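PDB 3TTY: beta-galactosidase from Bacillus circulans subsp. alkalophilus, which hydrolyses terminal beta-D-galactosyl residues from beta-galactosides, using a TIM-barrel domain that binds galactose. Local coordinates for residues V198-E206 with G216-F224; N526-W534 with V557-Y566. One frame throughout, in Å; residues are numbered along the deposited sequence.

Contact 1: V198-E206 with G216-F224; sequences VAPNALSEE and GISLDYRRF
P200 lays its ring over one face of Y221, packing a loop of the TIM-barrel domain against the long helix 215-243. The two side chains meet at a slant, and P200 CD stands 3.8 Å from the centroid of the Y221 ring, 27° off the normal: a CH-pi contact displaced toward the CG end. Proline suits the place because its rigid ring presents CG and CD as a compact apolar block, whose CG also meets I217 CG2. With CG of Y221 anti to the backbone N (chi1 -162°), the phenol runs beside the loop, where A199 CB approaches CE1 obliquely, and its OH hydrogen-bonds to the carbonyl O of C155, one of the four cysteines round the zinc ion.

Beside this apolar patch, E206 and R222 reach out from opposite directions into an end-on salt bridge, NH1 to OE1 and NH2 to OE2, with carboxylate and guanidinium planes 39° apart. Arginine suits the place because its guanidinium end can give one N-H to each carboxylate oxygen; the NH2 bond is nearly straight. E206 OE1 also accepts from S218 OG, itself hydrogen-bonded to T212, at a very short and doubtful distance. R222 NH1 donates to S218 O as well, at 3.0 Å.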
# COMPACT_ATOMS: atom_id res chain seq x y z
N VAL A 198 26.14 0.81 10.90
CA VAL A 198 25.64 0.20 9.67
C VAL A 198 24.89 1.21 8.81
O VAL A 198 24.51 2.28 9.29
CB VAL A 198 24.76 -1.02 9.96
CG1 VAL A 198 25.59 -2.15 10.61
CG2 VAL A 198 23.57 -0.63 10.81
N ALA A 199 24.70 0.89 7.54
CA ALA A 199 23.92 1.77 6.67
C ALA A 199 22.47 1.72 7.14
O ALA A 199 21.99 0.67 7.54
CB ALA A 199 24.02 1.31 5.23
N PRO A 200 21.78 2.87 7.09
CA PRO A 200 20.39 2.92 7.51
C PRO A 200 19.43 2.55 6.38
O PRO A 200 19.28 3.31 5.44
CB PRO A 200 20.20 4.39 7.91
CG PRO A 200 21.17 5.15 7.02
CD PRO A 200 22.29 4.19 6.68
N ASN A 201 18.80 1.39 6.48
CA ASN A 201 17.73 1.02 5.56
C ASN A 201 16.74 0.14 6.31
O ASN A 201 16.69 0.19 7.54
CB ASN A 201 18.27 0.34 4.29
CG ASN A 201 18.99 -0.96 4.57
OD1 ASN A 201 18.97 -1.46 5.69
ND2 ASN A 201 19.61 -1.53 3.54
N ALA A 202 15.95 -0.65 5.61
CA ALA A 202 14.90 -1.43 6.26
C ALA A 202 15.42 -2.49 7.24
O ALA A 202 14.66 -2.99 8.06
CB ALA A 202 13.96 -2.06 5.22
N LEU A 203 16.70 -2.83 7.15
CA LEU A 203 17.27 -3.82 8.05
C LEU A 203 17.71 -3.19 9.37
O LEU A 203 17.98 -3.89 10.33
CB LEU A 203 18.47 -4.54 7.40
CG LEU A 203 18.27 -5.30 6.08
CD1 LEU A 203 19.57 -5.96 5.57
CD2 LEU A 203 17.15 -6.34 6.20
N SER A 204 17.77 -1.86 9.42
CA SER A 204 18.43 -1.19 10.54
C SER A 204 17.61 -0.07 11.20
O SER A 204 16.79 -0.37 12.05
CB SER A 204 19.83 -0.70 10.14
OG SER A 204 19.77 0.10 8.96
N GLU A 205 17.81 1.18 10.80
CA GLU A 205 17.13 2.31 11.44
C GLU A 205 15.89 2.83 10.72
O GLU A 205 15.15 3.65 11.26
CB GLU A 205 18.09 3.49 11.61
CG GLU A 205 19.32 3.22 12.44
CD GLU A 205 19.02 2.96 13.92
OE1 GLU A 205 20.00 2.83 14.68
OE2 GLU A 205 17.84 2.89 14.31
N GLU A 206 15.66 2.39 9.49
CA GLU A 206 14.66 3.04 8.65
C GLU A 206 13.51 2.12 8.28
O GLU A 206 13.65 0.90 8.34
CB GLU A 206 15.28 3.63 7.38
CG GLU A 206 16.20 4.81 7.68
CD GLU A 206 16.70 5.55 6.44
OE1 GLU A 206 17.63 6.37 6.59
OE2 GLU A 206 16.17 5.32 5.33
N GLY A 216 20.19 11.53 12.40
CA GLY A 216 21.56 11.92 12.18
C GLY A 216 22.28 10.96 11.25
O GLY A 216 23.04 11.37 10.37
N ILE A 217 22.03 9.67 11.46
CA ILE A 217 22.60 8.64 10.61
C ILE A 217 21.99 8.70 9.19
O ILE A 217 22.71 8.70 8.20
CB ILE A 217 22.36 7.25 11.24
CG1 ILE A 217 22.96 7.22 12.65
CG2 ILE A 217 22.94 6.15 10.38
CD1 ILE A 217 22.82 5.87 13.35
N SER A 218 20.67 8.76 9.12
CA SER A 218 19.97 8.81 7.84
C SER A 218 20.39 10.03 7.03
O SER A 218 20.61 9.94 5.83
CB SER A 218 18.47 8.85 8.09
OG SER A 218 18.03 7.65 8.69
N LEU A 219 20.52 11.16 7.71
CA LEU A 219 20.93 12.40 7.07
C LEU A 219 22.33 12.28 6.48
O LEU A 219 22.53 12.59 5.31
CB LEU A 219 20.87 13.55 8.08
CG LEU A 219 21.25 14.96 7.61
CD1 LEU A 219 20.51 15.31 6.34
CD2 LEU A 219 20.98 15.99 8.71
N ASP A 220 23.29 11.83 7.29
CA ASP A 220 24.66 11.60 6.83
C ASP A 220 24.78 10.58 5.72
O ASP A 220 25.64 10.71 4.86
CB ASP A 220 25.58 11.19 7.98
CG ASP A 220 26.00 12.37 8.84
OD1 ASP A 220 26.57 12.14 9.93
OD2 ASP A 220 25.73 13.53 8.43
N TYR A 221 23.94 9.56 5.73
CA TYR A 221 24.06 8.55 4.68
C TYR A 221 23.63 9.14 3.32
O TYR A 221 24.25 8.86 2.28
CB TYR A 221 23.27 7.29 5.03
CG TYR A 221 23.71 6.10 4.22
CD1 TYR A 221 24.88 5.41 4.55
CD2 TYR A 221 22.97 5.68 3.12
CE1 TYR A 221 25.29 4.31 3.80
CE2 TYR A 221 23.37 4.59 2.37
CZ TYR A 221 24.53 3.92 2.71
OH TYR A 221 24.93 2.85 1.95
N ARG A 222 22.59 9.97 3.34
CA ARG A 222 22.16 10.65 2.14
C ARG A 222 23.24 11.62 1.64
O ARG A 222 23.51 11.68 0.43
CB ARG A 222 20.80 11.34 2.36
CG ARG A 222 19.64 10.35 2.38
CD ARG A 222 18.45 10.82 3.21
NE ARG A 222 17.34 9.87 3.15
CZ ARG A 222 17.29 8.73 3.84
NH1 ARG A 222 18.28 8.39 4.65
NH2 ARG A 222 16.24 7.91 3.70
N ARG A 223 23.90 12.34 2.55
CA ARG A 223 25.04 13.16 2.13
C ARG A 223 26.08 12.27 1.43
O ARG A 223 26.58 12.60 0.36
CB ARG A 223 25.70 13.86 3.31
CG ARG A 223 24.82 14.82 4.06
CD ARG A 223 25.52 15.40 5.29
NE ARG A 223 24.94 16.68 5.68
CZ ARG A 223 24.58 17.02 6.91
NH1 ARG A 223 24.74 16.17 7.92
NH2 ARG A 223 24.04 18.22 7.13
N PHE A 224 26.38 11.14 2.06
CA PHE A 224 27.41 10.22 1.62
C PHE A 224 27.12 9.63 0.24
O PHE A 224 27.97 9.64 -0.66
CB PHE A 224 27.57 9.11 2.68
CG PHE A 224 28.31 7.90 2.19
CD1 PHE A 224 29.64 7.99 1.81
CD2 PHE A 224 27.67 6.68 2.13
CE1 PHE A 224 30.32 6.86 1.36
CE2 PHE A 224 28.34 5.55 1.68
CZ PHE A 224 29.67 5.64 1.29

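Contact 2: N526-W534 with V557-Y566; sequences NEIVLRQDW and VLAEYGADYY
A chain bent at chi2 (-83°) and chi3 folds R531 back over the neighbouring strand, where R531 NE donates to E560 OE2 at 2.6 Å in a hydrogen-bonded salt bridge. E560, extended beyond CG, is approached from above its carboxylate plane, while OE2 lies near the guanidinium plane; the two groups stand almost perpendicular, 88° apart. V557 CB packs over a guanidinium face, so arginine serves here both as a charge and as a flat surface.

At the other end, CG of N526 anti to the backbone N (chi1 -155°) turns the amide onto the chain leaving strand 556-561. OD1 accepts from the backbone N of G562, A563 and its own neighbour E527, and N526 ND2 donates to A563 O at 3.1 Å. An asparagine amide can both accept and donate in this way. ND2 also donates to a water that bonds to D564 OD2 and Y566 OH; D518 holds Y566 OH too, and D564 OD1 pairs with R323 of the second subunit. V529 CG2 packs on G562 CA at 3.8 Å.

Between these ends the strands are antiparallel. V529 and E560 form the hydrogen-bonded pair, with V529 N to E560 O at 2.9 Å; A559 CB touches both I528 CG2 and L530 CG, its small size fitting a CA-CA distance of 4.1 Å to L530. Past the strand, W534 receives L558 CD1 over its six-membered ring.

L558 and A559 form a classic beta bulge opposite L572. Within the mixed sheet of the trimerisation domain, strand 540-544 flanks 525-530 and strand 570-577 flanks 556-561.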
# COMPACT_ATOMS: atom_id res chain seq x y z
N ASN A 526 -7.13 27.43 10.91
CA ASN A 526 -7.27 28.55 11.82
C ASN A 526 -7.42 29.81 10.98
O ASN A 526 -7.59 29.74 9.76
CB ASN A 526 -6.06 28.66 12.76
CG ASN A 526 -6.39 29.38 14.08
OD1 ASN A 526 -6.69 30.58 14.10
ND2 ASN A 526 -6.31 28.65 15.18
N GLU A 527 -7.32 30.96 11.62
CA GLU A 527 -7.66 32.21 11.00
C GLU A 527 -6.57 33.24 11.29
O GLU A 527 -6.13 33.39 12.43
CB GLU A 527 -9.02 32.68 11.54
CG GLU A 527 -9.58 33.99 10.99
CD GLU A 527 -10.87 34.42 11.72
OE1 GLU A 527 -11.40 35.52 11.42
OE2 GLU A 527 -11.34 33.65 12.59
N ILE A 528 -6.10 33.89 10.23
CA ILE A 528 -5.17 35.00 10.35
C ILE A 528 -5.99 36.28 10.36
O ILE A 528 -6.69 36.60 9.39
CB ILE A 528 -4.17 35.01 9.18
CG1 ILE A 528 -3.25 33.79 9.27
CG2 ILE A 528 -3.32 36.27 9.19
CD1 ILE A 528 -2.42 33.59 8.04
N VAL A 529 -5.94 36.99 11.48
CA VAL A 529 -6.76 38.18 11.69
C VAL A 529 -5.89 39.42 11.79
O VAL A 529 -5.22 39.62 12.80
CB VAL A 529 -7.54 38.09 13.00
CG1 VAL A 529 -8.41 39.35 13.19
CG2 VAL A 529 -8.38 36.82 13.03
N LEU A 530 -5.90 40.26 10.76
CA LEU A 530 -5.10 41.47 10.80
C LEU A 530 -5.50 42.48 11.88
O LEU A 530 -6.68 42.72 12.13
CB LEU A 530 -5.02 42.12 9.43
CG LEU A 530 -3.86 41.46 8.68
CD1 LEU A 530 -4.35 40.27 7.84
CD2 LEU A 530 -3.11 42.48 7.87
N ARG A 531 -4.49 43.04 12.54
CA ARG A 531 -4.73 44.01 13.60
C ARG A 531 -5.39 45.24 13.01
O ARG A 531 -6.30 45.81 13.61
CB ARG A 531 -3.42 44.39 14.27
CG ARG A 531 -2.84 43.31 15.15
CD ARG A 531 -3.48 43.35 16.52
NE ARG A 531 -2.53 42.98 17.56
CZ ARG A 531 -1.55 43.77 17.99
NH1 ARG A 531 -1.38 44.98 17.46
NH2 ARG A 531 -0.73 43.34 18.94
N GLN A 532 -4.93 45.63 11.83
CA GLN A 532 -5.49 46.76 11.10
C GLN A 532 -5.14 46.62 9.63
O GLN A 532 -4.21 45.90 9.28
CB GLN A 532 -4.95 48.09 11.65
CG GLN A 532 -3.43 48.20 11.58
CD GLN A 532 -2.87 49.25 12.53
OE1 GLN A 532 -3.28 49.35 13.69
NE2 GLN A 532 -1.92 50.04 12.04
N ASP A 533 -5.90 47.29 8.77
CA ASP A 533 -5.62 47.23 7.35
C ASP A 533 -4.14 47.57 7.18
O ASP A 533 -3.63 48.51 7.79
CB ASP A 533 -6.51 48.20 6.56
CG ASP A 533 -7.98 47.79 6.55
OD1 ASP A 533 -8.37 46.86 7.29
OD2 ASP A 533 -8.77 48.41 5.79
N TRP A 534 -3.44 46.77 6.39
CA TRP A 534 -2.03 46.99 6.11
C TRP A 534 -1.75 46.64 4.65
O TRP A 534 -1.66 45.46 4.28
CB TRP A 534 -1.13 46.20 7.07
CG TRP A 534 0.33 46.20 6.68
CD1 TRP A 534 1.13 47.30 6.50
CD2 TRP A 534 1.16 45.05 6.43
NE1 TRP A 534 2.40 46.90 6.14
CE2 TRP A 534 2.45 45.53 6.09
CE3 TRP A 534 0.95 43.67 6.46
CZ2 TRP A 534 3.51 44.68 5.78
CZ3 TRP A 534 2.00 42.82 6.15
CH2 TRP A 534 3.27 43.33 5.82
N VAL A 557 3.47 43.17 16.13
CA VAL A 557 2.46 42.19 15.74
C VAL A 557 1.52 42.80 14.70
O VAL A 557 0.90 43.83 14.95
CB VAL A 557 1.63 41.71 16.95
CG1 VAL A 557 0.55 40.72 16.53
CG2 VAL A 557 2.54 41.10 18.02
N LEU A 558 1.45 42.17 13.53
CA LEU A 558 0.60 42.69 12.45
C LEU A 558 -0.70 41.92 12.33
O LEU A 558 -1.68 42.44 11.77
CB LEU A 558 1.35 42.67 11.12
CG LEU A 558 2.66 43.46 11.07
CD1 LEU A 558 3.29 43.33 9.71
CD2 LEU A 558 2.43 44.93 11.42
N ALA A 559 -0.73 40.70 12.86
CA ALA A 559 -1.90 39.83 12.78
C ALA A 559 -1.85 38.74 13.84
O ALA A 559 -0.77 38.30 14.23
CB ALA A 559 -2.04 39.21 11.39
N GLU A 560 -3.03 38.30 14.28
CA GLU A 560 -3.15 37.32 15.35
C GLU A 560 -4.04 36.16 14.94
O GLU A 560 -4.86 36.29 14.03
CB GLU A 560 -3.77 37.99 16.57
CG GLU A 560 -3.16 39.34 16.90
CD GLU A 560 -3.92 40.08 17.99
OE1 GLU A 560 -5.15 39.89 18.09
OE2 GLU A 560 -3.26 40.84 18.74
N TYR A 561 -3.90 35.03 15.64
CA TYR A 561 -4.78 33.88 15.40
C TYR A 561 -6.22 34.21 15.78
O TYR A 561 -6.48 35.04 16.66
CB TYR A 561 -4.32 32.66 16.19
CG TYR A 561 -3.03 32.04 15.72
CD1 TYR A 561 -1.89 32.08 16.51
CD2 TYR A 561 -2.95 31.39 14.49
CE1 TYR A 561 -0.71 31.51 16.10
CE2 TYR A 561 -1.76 30.82 14.06
CZ TYR A 561 -0.65 30.88 14.88
OH TYR A 561 0.53 30.31 14.48
N GLY A 562 -7.16 33.53 15.13
CA GLY A 562 -8.56 33.81 15.33
C GLY A 562 -9.31 32.79 16.17
O GLY A 562 -10.42 33.07 16.62
N ALA A 563 -8.71 31.62 16.38
CA ALA A 563 -9.41 30.52 17.04
C ALA A 563 -8.48 29.65 17.87
O ALA A 563 -7.26 29.86 17.88
CB ALA A 563 -10.13 29.67 16.01
N ASP A 564 -9.07 28.67 18.56
CA ASP A 564 -8.30 27.70 19.33
C ASP A 564 -7.67 28.36 20.55
O ASP A 564 -7.78 29.57 20.73
CB ASP A 564 -7.23 27.04 18.44
CG ASP A 564 -7.22 25.53 18.56
OD1 ASP A 564 -7.50 25.03 19.67
OD2 ASP A 564 -6.94 24.85 17.55
N TYR A 565 -6.99 27.57 21.40
CA TYR A 565 -6.46 28.10 22.66
C TYR A 565 -5.41 29.20 22.50
O TYR A 565 -5.17 29.97 23.44
CB TYR A 565 -5.92 26.98 23.56
CG TYR A 565 -4.60 26.39 23.12
CD1 TYR A 565 -4.54 25.39 22.16
CD2 TYR A 565 -3.40 26.82 23.69
CE1 TYR A 565 -3.33 24.85 21.76
CE2 TYR A 565 -2.19 26.28 23.31
CZ TYR A 565 -2.16 25.30 22.34
OH TYR A 565 -0.95 24.78 21.96
N TYR A 566 -4.78 29.28 21.33
CA TYR A 566 -3.83 30.36 21.08
C TYR A 566 -4.45 31.58 20.38
O TYR A 566 -3.74 32.48 19.92
CB TYR A 566 -2.60 29.87 20.31
CG TYR A 566 -2.85 28.79 19.29
CD1 TYR A 566 -3.04 29.09 17.94
CD2 TYR A 566 -2.86 27.46 19.67
CE1 TYR A 566 -3.24 28.09 17.01
CE2 TYR A 566 -3.06 26.45 18.74
CZ TYR A 566 -3.25 26.76 17.42
OH TYR A 566 -3.45 25.74 16.51
O HOH W 1 -5.85 25.78 15.25
O HOH W 2 -5.79 40.84 15.54
O HOH W 3 -1.90 45.02 10.61

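Contact 1 lies in the TIM-barrel part and contact 2 in the trimerisation part; their centres are 41 Å apart, their nearest atoms about 26 Å, and they do not touch. Both nevertheless reach the second subunit of the trimer: in contact 1, E205, whose OE1 is held by H189, accepts through OE2 from the backbone N of G110 of the second subunit, and in contact 2, D564 meets R323 of the second subunit. No residue of either contact belongs to the galactose pocket or the zinc site. Contact 1 comes nearer, with the Y221 side chain about 6 Å from the zinc ion and the E205 side chain about 12 Å from a galactose. Since G110 precedes the pocket residue R111, contact 1 probably borders a pocket across the subunit interface.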